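Long-range contact in methylmalonyl-CoA carboxyltransferase 12S subunit (Propionibacterium freudenreichii, PDB 1ON3), which transfers the carboxyl group of methylmalonyl-CoA to the biotin of the 1.3S subunit, as the hexameric core of transcarboxylase: residues S116-L127 with G153-L164. Numbering follows the deposited sequence.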
# COMPACT_ATOMS: atom_id res chain seq x y z
N SER E 116 33.49 15.35 -0.77
CA SER E 116 32.03 15.43 -0.66
C SER E 116 31.35 14.15 -1.10
O SER E 116 30.30 13.78 -0.57
CB SER E 116 31.49 16.61 -1.46
OG SER E 116 31.80 17.85 -0.82
N THR E 117 31.92 13.47 -2.09
CA THR E 117 31.33 12.22 -2.55
C THR E 117 31.44 11.18 -1.45
O THR E 117 30.51 10.40 -1.24
CB THR E 117 32.03 11.72 -3.82
OG1 THR E 117 31.79 12.66 -4.88
CG2 THR E 117 31.50 10.35 -4.23
N LYS E 118 32.57 11.17 -0.73
CA LYS E 118 32.80 10.23 0.37
C LYS E 118 31.75 10.45 1.46
O LYS E 118 31.19 9.50 2.04
CB LYS E 118 34.20 10.43 0.97
CG LYS E 118 35.36 9.77 0.20
CD LYS E 118 36.71 9.96 0.88
CE LYS E 118 36.76 9.32 2.25
NZ LYS E 118 38.11 9.43 2.87
N VAL E 119 31.51 11.71 1.78
CA VAL E 119 30.53 12.04 2.81
C VAL E 119 29.12 11.59 2.38
O VAL E 119 28.38 11.00 3.17
CB VAL E 119 30.52 13.55 3.10
CG1 VAL E 119 29.35 13.90 4.02
CG2 VAL E 119 31.83 13.94 3.80
N VAL E 120 28.76 11.87 1.13
CA VAL E 120 27.45 11.48 0.64
C VAL E 120 27.28 9.95 0.65
O VAL E 120 26.22 9.44 1.00
CB VAL E 120 27.20 12.03 -0.80
CG1 VAL E 120 25.91 11.48 -1.36
CG2 VAL E 120 27.11 13.55 -0.76
N GLU E 121 28.33 9.23 0.27
CA GLU E 121 28.24 7.78 0.26
C GLU E 121 28.03 7.26 1.68
O GLU E 121 27.27 6.31 1.89
CB GLU E 121 29.49 7.18 -0.41
CG GLU E 121 29.26 6.92 -1.91
CD GLU E 121 30.52 6.91 -2.75
OE1 GLU E 121 31.60 6.53 -2.23
OE2 GLU E 121 30.43 7.27 -3.95
N THR E 122 28.66 7.91 2.65
CA THR E 122 28.50 7.51 4.04
C THR E 122 27.09 7.83 4.52
O THR E 122 26.50 7.08 5.28
CB THR E 122 29.53 8.21 4.95
OG1 THR E 122 30.84 7.90 4.48
CG2 THR E 122 29.40 7.73 6.38
N MET E 123 26.55 8.96 4.07
CA MET E 123 25.19 9.34 4.43
C MET E 123 24.20 8.34 3.81
O MET E 123 23.20 7.96 4.45
CB MET E 123 24.90 10.75 3.90
CG MET E 123 25.69 11.83 4.62
SD MET E 123 25.49 13.42 3.81
CE MET E 123 23.73 13.76 4.10
N GLU E 124 24.45 7.93 2.57
CA GLU E 124 23.58 6.96 1.91
C GLU E 124 23.62 5.64 2.65
O GLU E 124 22.62 4.93 2.69
CB GLU E 124 23.99 6.72 0.44
CG GLU E 124 23.82 7.93 -0.49
CD GLU E 124 22.37 8.24 -0.87
OE1 GLU E 124 22.17 9.23 -1.62
OE2 GLU E 124 21.43 7.52 -0.44
N GLN E 125 24.77 5.30 3.23
CA GLN E 125 24.87 4.06 3.99
C GLN E 125 24.09 4.18 5.30
O GLN E 125 23.49 3.20 5.76
CB GLN E 125 26.33 3.71 4.30
CG GLN E 125 27.23 3.60 3.07
CD GLN E 125 26.65 2.74 1.97
OE1 GLN E 125 26.50 1.53 2.12
NE2 GLN E 125 26.31 3.37 0.84
N ALA E 126 24.10 5.35 5.92
CA ALA E 126 23.33 5.54 7.16
C ALA E 126 21.85 5.36 6.84
O ALA E 126 21.11 4.74 7.60
CB ALA E 126 23.57 6.95 7.75
N LEU E 127 21.42 5.90 5.70
CA LEU E 127 20.03 5.81 5.25
C LEU E 127 19.64 4.36 4.93
O LEU E 127 18.60 3.88 5.36
CB LEU E 127 19.83 6.70 4.00
CG LEU E 127 18.41 6.78 3.42
CD1 LEU E 127 17.48 7.40 4.45
CD2 LEU E 127 18.40 7.63 2.14
N GLY E 153 29.90 19.03 -5.63
CA GLY E 153 29.99 18.16 -4.47
C GLY E 153 29.06 18.66 -3.37
O GLY E 153 28.38 17.86 -2.70
N TYR E 154 29.04 19.97 -3.15
CA TYR E 154 28.15 20.54 -2.13
C TYR E 154 26.69 20.35 -2.51
O TYR E 154 25.86 20.08 -1.64
CB TYR E 154 28.45 22.03 -1.91
CG TYR E 154 29.56 22.29 -0.91
CD1 TYR E 154 30.06 23.57 -0.71
CD2 TYR E 154 30.11 21.25 -0.15
CE1 TYR E 154 31.07 23.82 0.24
CE2 TYR E 154 31.12 21.49 0.79
CZ TYR E 154 31.59 22.78 0.98
OH TYR E 154 32.57 23.02 1.92
N GLY E 155 26.38 20.51 -3.79
CA GLY E 155 25.01 20.29 -4.23
C GLY E 155 24.56 18.89 -3.85
O GLY E 155 23.47 18.70 -3.30
N LYS E 156 25.39 17.88 -4.13
CA LYS E 156 25.05 16.50 -3.80
C LYS E 156 24.90 16.32 -2.29
O LYS E 156 23.99 15.62 -1.83
CB LYS E 156 26.09 15.52 -4.35
CG LYS E 156 26.15 15.46 -5.90
CD LYS E 156 27.16 14.42 -6.38
CE LYS E 156 27.18 14.29 -7.90
NZ LYS E 156 27.53 15.57 -8.58
N MET E 157 25.78 16.95 -1.51
CA MET E 157 25.68 16.84 -0.06
C MET E 157 24.39 17.45 0.50
O MET E 157 23.75 16.86 1.38
CB MET E 157 26.87 17.52 0.62
CG MET E 157 26.86 17.34 2.14
SD MET E 157 28.24 18.12 2.99
CE MET E 157 29.61 17.18 2.28
N PHE E 158 24.00 18.63 0.00
CA PHE E 158 22.78 19.28 0.50
C PHE E 158 21.57 18.42 0.17
O PHE E 158 20.69 18.23 1.00
CB PHE E 158 22.59 20.68 -0.12
CG PHE E 158 23.73 21.64 0.15
CD1 PHE E 158 24.55 21.49 1.27
CD2 PHE E 158 23.97 22.71 -0.72
CE1 PHE E 158 25.60 22.40 1.54
CE2 PHE E 158 25.01 23.62 -0.47
CZ PHE E 158 25.83 23.46 0.66
N PHE E 159 21.53 17.89 -1.06
CA PHE E 159 20.42 17.05 -1.46
C PHE E 159 20.34 15.81 -0.57
O PHE E 159 19.26 15.36 -0.22
CB PHE E 159 20.59 16.63 -2.92
CG PHE E 159 19.41 15.86 -3.48
CD1 PHE E 159 19.36 14.48 -3.37
CD2 PHE E 159 18.37 16.53 -4.10
CE1 PHE E 159 18.27 13.76 -3.88
CE2 PHE E 159 17.27 15.83 -4.62
CZ PHE E 159 17.22 14.44 -4.51
N ALA E 160 21.50 15.28 -0.20
CA ALA E 160 21.56 14.09 0.66
C ALA E 160 21.07 14.42 2.08
O ALA E 160 20.37 13.61 2.70
CB ALA E 160 23.01 13.54 0.70
N ASN E 161 21.42 15.60 2.59
CA ASN E 161 20.98 16.00 3.94
C ASN E 161 19.46 16.02 3.95
O ASN E 161 18.83 15.56 4.91
CB ASN E 161 21.48 17.41 4.31
CG ASN E 161 22.94 17.44 4.72
OD1 ASN E 161 23.71 18.24 4.19
ND2 ASN E 161 23.32 16.60 5.69
N VAL E 162 18.87 16.57 2.89
CA VAL E 162 17.42 16.65 2.79
C VAL E 162 16.83 15.25 2.62
O VAL E 162 15.78 14.94 3.18
CB VAL E 162 16.99 17.56 1.61
CG1 VAL E 162 15.45 17.56 1.46
CG2 VAL E 162 17.48 19.00 1.88
N LYS E 163 17.49 14.40 1.85
CA LYS E 163 16.99 13.04 1.65
C LYS E 163 16.92 12.31 3.01
O LYS E 163 15.93 11.65 3.31
CB LYS E 163 17.92 12.29 0.69
CG LYS E 163 17.45 10.89 0.30
CD LYS E 163 18.47 10.29 -0.69
CE LYS E 163 18.04 8.92 -1.19
NZ LYS E 163 19.13 8.26 -1.99
N LEU E 164 17.96 12.46 3.84
CA LEU E 164 17.99 11.81 5.16
C LEU E 164 17.10 12.50 6.19
O LEU E 164 16.77 11.92 7.23
CB LEU E 164 19.43 11.78 5.71
CG LEU E 164 20.35 10.60 5.37
CD1 LEU E 164 20.62 10.54 3.85
CD2 LEU E 164 21.67 10.76 6.13
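Ser-116 lies against Gly-153, where the two backbones come close, with Ser-116 CB 3.6 Å from Gly-153 O. Ser-116 OG passes beside the Tyr-154 ring, which comes within about 4 Å of bound methylmalonyl-CoA, so this end of the helix pair reaches the CoA site. One turn on, Val-119 CG1 meets Met-157 CE at 3.7 Å; with Met-157 CG trans to the backbone nitrogen (chi1 -176°), the chain runs straight out before bending at chi3, carrying CE against CB and CG1 of Val-119, and both side chains rest on Phe-135 of strand 133-139. Val-120 splits its branches, CG2 over the Met-157 backbone and CG1 towards Ala-160 CB. The two helices run nearly parallel (17°), the segment axes approaching to 8.9 Å, packed side by side on the parallel strands of the crotonase-like fold; they belong to two successive beta-alpha-beta crossovers that share strand 133-139, the first coming from strand 95-102 and the second leading to strand 170-175. Met-123 is the knob among Met-157, Ala-160, Asn-161 and Leu-164: its chain turns at chi3 (66°) and drives CE to 3.5 Å from Ala-160 CB, a tight fit, and to 3.3 Å from Asn-161 ND2. The Asn-161 amide is engaged elsewhere, OD1 with Ser-185. Glu-124 bends at chi2, and its side chain meets the extended Lys-163 chain at about a right angle; Lys-163 NZ forms a salt bridge with Glu-124, hydrogen-bonding to OE2 on its syn lone pair at 2.9 Å and weakly to OE1. Leu-127 sets CD2 against Lys-163 CE, covering the lysine's methylenes, while its CB packs on Leu-164 CD1 at 3.9 Å.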